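Local coordinates for beta-galactosidase (Geobacillus stearothermophilus, PDB 4OIF), which probably hydrolyses terminal non-reducing beta-D-galactose residues in beta-D-galactosides, as a zinc-binding member of glycoside hydrolase family 42, at residues A[533-546]-A[567-581]. Sequence-based numbering, arbitrary orientation. Where two conformers were deposited one is given.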
# COMPACT_ATOMS: atom_id res chain seq x y z
N ASP A 533 4.89 0.85 29.20
CA ASP A 533 3.91 1.77 28.67
C ASP A 533 4.22 2.08 27.21
O ASP A 533 5.27 2.66 26.91
CB ASP A 533 3.89 3.05 29.50
CG ASP A 533 2.66 3.88 29.25
OD1 ASP A 533 1.60 3.32 28.89
OD2 ASP A 533 2.77 5.11 29.44
N THR A 534 3.32 1.70 26.30
CA THR A 534 3.51 1.99 24.88
C THR A 534 2.71 3.22 24.47
O THR A 534 1.51 3.29 24.68
CB THR A 534 3.08 0.80 24.01
OG1 THR A 534 3.94 -0.32 24.27
CG2 THR A 534 3.19 1.17 22.54
N LEU A 535 3.39 4.19 23.86
CA LEU A 535 2.78 5.49 23.61
C LEU A 535 2.43 5.74 22.15
O LEU A 535 3.05 5.18 21.25
CB LEU A 535 3.72 6.60 24.09
CG LEU A 535 4.19 6.44 25.53
CD1 LEU A 535 5.00 7.65 25.95
CD2 LEU A 535 3.00 6.24 26.46
N TYR A 536 1.42 6.59 21.92
CA TYR A 536 1.05 7.05 20.59
C TYR A 536 2.04 8.12 20.14
O TYR A 536 2.72 8.70 20.97
CB TYR A 536 -0.39 7.58 20.59
CG TYR A 536 -1.40 6.46 20.56
CD1 TYR A 536 -1.79 5.82 21.73
CD2 TYR A 536 -1.93 6.03 19.36
CE1 TYR A 536 -2.71 4.77 21.69
CE2 TYR A 536 -2.84 5.00 19.30
CZ TYR A 536 -3.23 4.37 20.47
OH TYR A 536 -4.14 3.34 20.39
N PRO A 537 2.14 8.37 18.82
CA PRO A 537 3.11 9.34 18.30
C PRO A 537 3.06 10.73 18.94
O PRO A 537 4.11 11.33 19.18
CB PRO A 537 2.75 9.43 16.81
CG PRO A 537 2.29 8.05 16.50
CD PRO A 537 1.52 7.60 17.72
N ARG A 538 1.87 11.25 19.23
CA ARG A 538 1.81 12.58 19.82
C ARG A 538 2.05 12.56 21.33
O ARG A 538 2.19 13.61 21.95
CB ARG A 538 0.45 13.23 19.51
CG ARG A 538 0.24 13.56 18.04
CD ARG A 538 -1.17 14.05 17.78
NE ARG A 538 -1.31 14.51 16.40
CZ ARG A 538 -2.04 13.91 15.46
NH1 ARG A 538 -2.74 12.81 15.74
NH2 ARG A 538 -2.09 14.42 14.23
N ASP A 539 2.08 11.37 21.93
CA ASP A 539 2.29 11.27 23.38
C ASP A 539 3.72 11.68 23.73
O ASP A 539 4.64 11.46 22.94
CB ASP A 539 2.03 9.85 23.88
CG ASP A 539 0.55 9.47 23.83
OD1 ASP A 539 -0.28 10.40 23.75
OD2 ASP A 539 0.24 8.26 23.86
N ARG A 540 3.89 12.30 24.89
CA ARG A 540 5.21 12.71 25.36
C ARG A 540 5.30 12.52 26.85
O ARG A 540 4.30 12.61 27.55
CB ARG A 540 5.49 14.17 25.02
CG ARG A 540 5.62 14.48 23.55
CD ARG A 540 6.88 13.89 22.94
NE ARG A 540 7.05 14.33 21.56
CZ ARG A 540 6.51 13.72 20.50
NH1 ARG A 540 5.77 12.64 20.66
NH2 ARG A 540 6.73 14.19 19.27
N ASN A 541 6.50 12.26 27.34
CA ASN A 541 6.74 12.37 28.78
C ASN A 541 8.08 13.05 28.94
O ASN A 541 8.59 13.67 28.01
CB ASN A 541 6.69 10.99 29.47
CG ASN A 541 6.19 11.07 30.95
OD1 ASN A 541 6.69 11.87 31.74
ND2 ASN A 541 5.20 10.25 31.29
N SER A 542 8.66 12.94 30.13
CA SER A 542 9.96 13.51 30.40
C SER A 542 10.52 12.89 31.65
O SER A 542 9.76 12.51 32.55
CB SER A 542 9.88 15.02 30.56
OG SER A 542 9.07 15.35 31.67
N VAL A 543 11.84 12.79 31.70
CA VAL A 543 12.55 12.29 32.86
C VAL A 543 13.45 13.39 33.45
O VAL A 543 14.22 14.03 32.74
CB VAL A 543 13.40 11.06 32.51
CG1 VAL A 543 14.27 10.65 33.69
CG2 VAL A 543 12.51 9.91 32.09
N HIS A 544 13.33 13.62 34.75
CA HIS A 544 14.25 14.51 35.42
C HIS A 544 15.45 13.70 35.88
O HIS A 544 15.30 12.69 36.58
CB HIS A 544 13.59 15.21 36.60
CG HIS A 544 14.33 16.42 37.06
ND1 HIS A 544 15.28 16.38 38.05
CD2 HIS A 544 14.26 17.71 36.66
CE1 HIS A 544 15.76 17.60 38.25
NE2 HIS A 544 15.16 18.42 37.42
N TYR A 545 16.63 14.16 35.46
CA TYR A 545 17.88 13.46 35.68
C TYR A 545 19.03 14.47 35.72
O TYR A 545 19.13 15.36 34.85
CB TYR A 545 18.08 12.41 34.58
CG TYR A 545 19.47 11.82 34.51
CD1 TYR A 545 19.82 10.74 35.30
CD2 TYR A 545 20.42 12.33 33.63
CE1 TYR A 545 21.08 10.19 35.24
CE2 TYR A 545 21.68 11.78 33.56
CZ TYR A 545 22.01 10.72 34.36
OH TYR A 545 23.27 10.17 34.30
N ARG A 546 19.87 14.35 36.74
CA ARG A 546 20.97 15.29 36.98
C ARG A 546 20.55 16.74 36.79
O ARG A 546 21.21 17.48 36.08
CB ARG A 546 22.15 14.99 36.07
CG ARG A 546 22.72 13.59 36.20
CD ARG A 546 23.50 13.42 37.48
NE ARG A 546 24.24 12.17 37.52
CZ ARG A 546 23.79 11.05 38.08
NH1 ARG A 546 22.59 11.03 38.64
NH2 ARG A 546 24.54 9.95 38.07
N GLU A 567 18.23 7.30 39.89
CA GLU A 567 19.01 8.35 39.25
C GLU A 567 18.14 9.35 38.51
O GLU A 567 18.50 10.51 38.37
CB GLU A 567 20.02 7.75 38.28
CG GLU A 567 20.89 6.69 38.91
CD GLU A 567 21.98 7.28 39.76
OE1 GLU A 567 22.00 8.52 39.94
OE2 GLU A 567 22.83 6.52 40.25
N GLY A 568 17.01 8.88 38.02
CA GLY A 568 16.11 9.78 37.32
C GLY A 568 14.69 9.32 37.49
O GLY A 568 14.45 8.12 37.69
N VAL A 569 13.75 10.26 37.41
CA VAL A 569 12.33 9.92 37.59
C VAL A 569 11.47 10.49 36.48
O VAL A 569 11.83 11.50 35.87
CB VAL A 569 11.77 10.45 38.95
CG1 VAL A 569 12.58 9.91 40.09
CG2 VAL A 569 11.73 11.98 38.98
N TYR A 570 10.33 9.85 36.21
CA TYR A 570 9.36 10.38 35.24
C TYR A 570 8.71 11.63 35.83
O TYR A 570 8.70 11.79 37.04
CB TYR A 570 8.29 9.34 34.88
CG TYR A 570 8.86 8.05 34.33
CD1 TYR A 570 9.35 7.99 33.02
CD2 TYR A 570 8.90 6.89 35.10
CE1 TYR A 570 9.87 6.82 32.50
CE2 TYR A 570 9.42 5.72 34.59
CZ TYR A 570 9.90 5.69 33.29
OH TYR A 570 10.41 4.53 32.78
N GLU A 571 8.15 12.49 34.99
CA GLU A 571 7.59 13.75 35.48
C GLU A 571 6.11 13.96 35.19
O GLU A 571 5.51 14.92 35.65
CB GLU A 571 8.38 14.93 34.90
CG GLU A 571 9.86 14.93 35.22
CD GLU A 571 10.53 16.22 34.77
OE1 GLU A 571 10.77 16.39 33.56
OE2 GLU A 571 10.77 17.08 35.64
N ASP A 572 5.51 13.08 34.40
CA ASP A 572 4.11 13.25 34.04
C ASP A 572 3.44 11.88 33.96
O ASP A 572 4.06 10.88 34.25
CB ASP A 572 4.00 14.02 32.73
CG ASP A 572 2.76 14.90 32.67
OD1 ASP A 572 1.84 14.70 33.49
OD2 ASP A 572 2.72 15.79 31.79
N ASP A 573 2.16 11.87 33.56
CA ASP A 573 1.33 10.66 33.48
C ASP A 573 1.22 9.96 34.85
O ASP A 573 1.72 10.47 35.85
CB ASP A 573 1.88 9.69 32.43
CG ASP A 573 0.77 8.97 31.65
OD1 ASP A 573 -0.27 8.62 32.24
OD2 ASP A 573 0.95 8.75 30.43
N PHE A 574 0.57 8.81 34.89
CA PHE A 574 0.20 8.21 36.17
C PHE A 574 1.40 7.71 36.96
O PHE A 574 1.30 7.52 38.16
CB PHE A 574 -0.84 7.08 35.98
CG PHE A 574 -0.29 5.80 35.38
CD1 PHE A 574 -0.25 5.63 34.00
CD2 PHE A 574 0.13 4.76 36.20
CE1 PHE A 574 0.23 4.45 33.44
CE2 PHE A 574 0.62 3.56 35.65
CZ PHE A 574 0.68 3.41 34.26
N TYR A 575 2.54 7.49 36.29
CA TYR A 575 3.73 7.06 36.99
C TYR A 575 4.71 8.21 37.22
O TYR A 575 5.91 8.00 37.40
CB TYR A 575 4.43 5.93 36.22
CG TYR A 575 4.43 6.08 34.72
CD1 TYR A 575 3.37 5.61 33.95
CD2 TYR A 575 5.50 6.68 34.05
CE1 TYR A 575 3.36 5.72 32.59
CE2 TYR A 575 5.50 6.81 32.68
CZ TYR A 575 4.42 6.32 31.95
OH TYR A 575 4.39 6.43 30.58
N ALA A 576 4.18 9.43 37.22
CA ALA A 576 4.98 10.61 37.51
C ALA A 576 5.68 10.50 38.87
O ALA A 576 5.14 9.93 39.82
CB ALA A 576 4.12 11.84 37.47
N ASP A 577 6.91 11.01 38.91
CA ASP A 577 7.76 11.02 40.11
C ASP A 577 8.15 9.62 40.58
O ASP A 577 8.56 9.44 41.71
CB ASP A 577 7.08 11.77 41.25
CG ASP A 577 6.77 13.21 40.89
OD1 ASP A 577 7.59 13.85 40.19
OD2 ASP A 577 5.71 13.71 41.31
N THR A 578 8.02 8.63 39.70
CA THR A 578 8.49 7.27 40.01
C THR A 578 9.80 7.07 39.23
O THR A 578 10.08 7.84 38.32
CB THR A 578 7.43 6.19 39.66
OG1 THR A 578 7.13 6.24 38.26
CG2 THR A 578 6.16 6.40 40.46
N PRO A 579 10.61 6.06 39.58
CA PRO A 579 11.93 5.93 38.95
C PRO A 579 11.91 5.59 37.45
O PRO A 579 11.19 4.69 37.02
CB PRO A 579 12.57 4.76 39.71
CG PRO A 579 11.81 4.64 40.95
CD PRO A 579 10.42 5.05 40.63
N ALA A 580 12.74 6.29 36.69
CA ALA A 580 12.95 6.01 35.28
C ALA A 580 14.39 5.53 35.01
O ALA A 580 14.62 4.69 34.14
CB ALA A 580 12.64 7.24 34.46
N VAL A 581 15.36 6.06 35.75
CA VAL A 581 16.74 5.64 35.54
C VAL A 581 17.38 5.20 36.85
O VAL A 581 17.32 5.92 37.84
CB VAL A 581 17.60 6.75 34.94
CG1 VAL A 581 19.05 6.29 34.81
CG2 VAL A 581 17.06 7.15 33.59
O HOH W 1 3.74 8.70 29.40
O HOH W 2 20.36 12.56 38.88
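Val543 fits its two methyls into a hollow between strands 565-570 and 579-586: CG2 lies 3.6 Å from Ala580 CB and also touches Tyr570 CD1, while CG1, anti to the backbone N (chi1 173°), packs over the Gly568-Val569 peptide. The Tyr570 ring forms one wall of this hollow, with Ala580 CB over the centre of one face and Tyr575 CD2 against the other. Behind it, bonds of 2.8 Å from His544 N to Val569 O and 3.0 Å from Val569 N to His544 O join antiparallel strands 541-545 and 565-570, neighbours in the mixed sheet of the trimerisation domain. On the sheet face away from Val543, Glu571 reaches back, extended beyond CG, along His544 and over Ser542, whose OG donates to OE1 at 2.7 Å; Ser549 binds the same oxygen. Replacing Glu571 by alanine would probably leave both serine hydroxyls without this acceptor and uncover His544 CB. Where the strands part, the Asn541 amide fits against the turn, ND2 near Tyr575 CE2 and Asp573 CB; Ser542 N bonds Asn541 OD1 at 2.8 Å, and the amide's bonds to Asp572 N and O are weak. A water bridges ND2 to Asp573 OD2 and to Tyr575 OH, which meets Asp533 OD2 with the ring and carboxylate planes 85° apart. Asp533 OD2 and Asp573 OD2, 4.2 Å apart, both bind Arg338 of a neighbouring subunit, which probably offsets their like charges. At the other end, Arg546 NH1 forms a salt bridge of 2.9 Å with Glu567 OE1, Ser583 holding OE2, and Tyr545 lays its CD1 3.3 Å from Glu567 O.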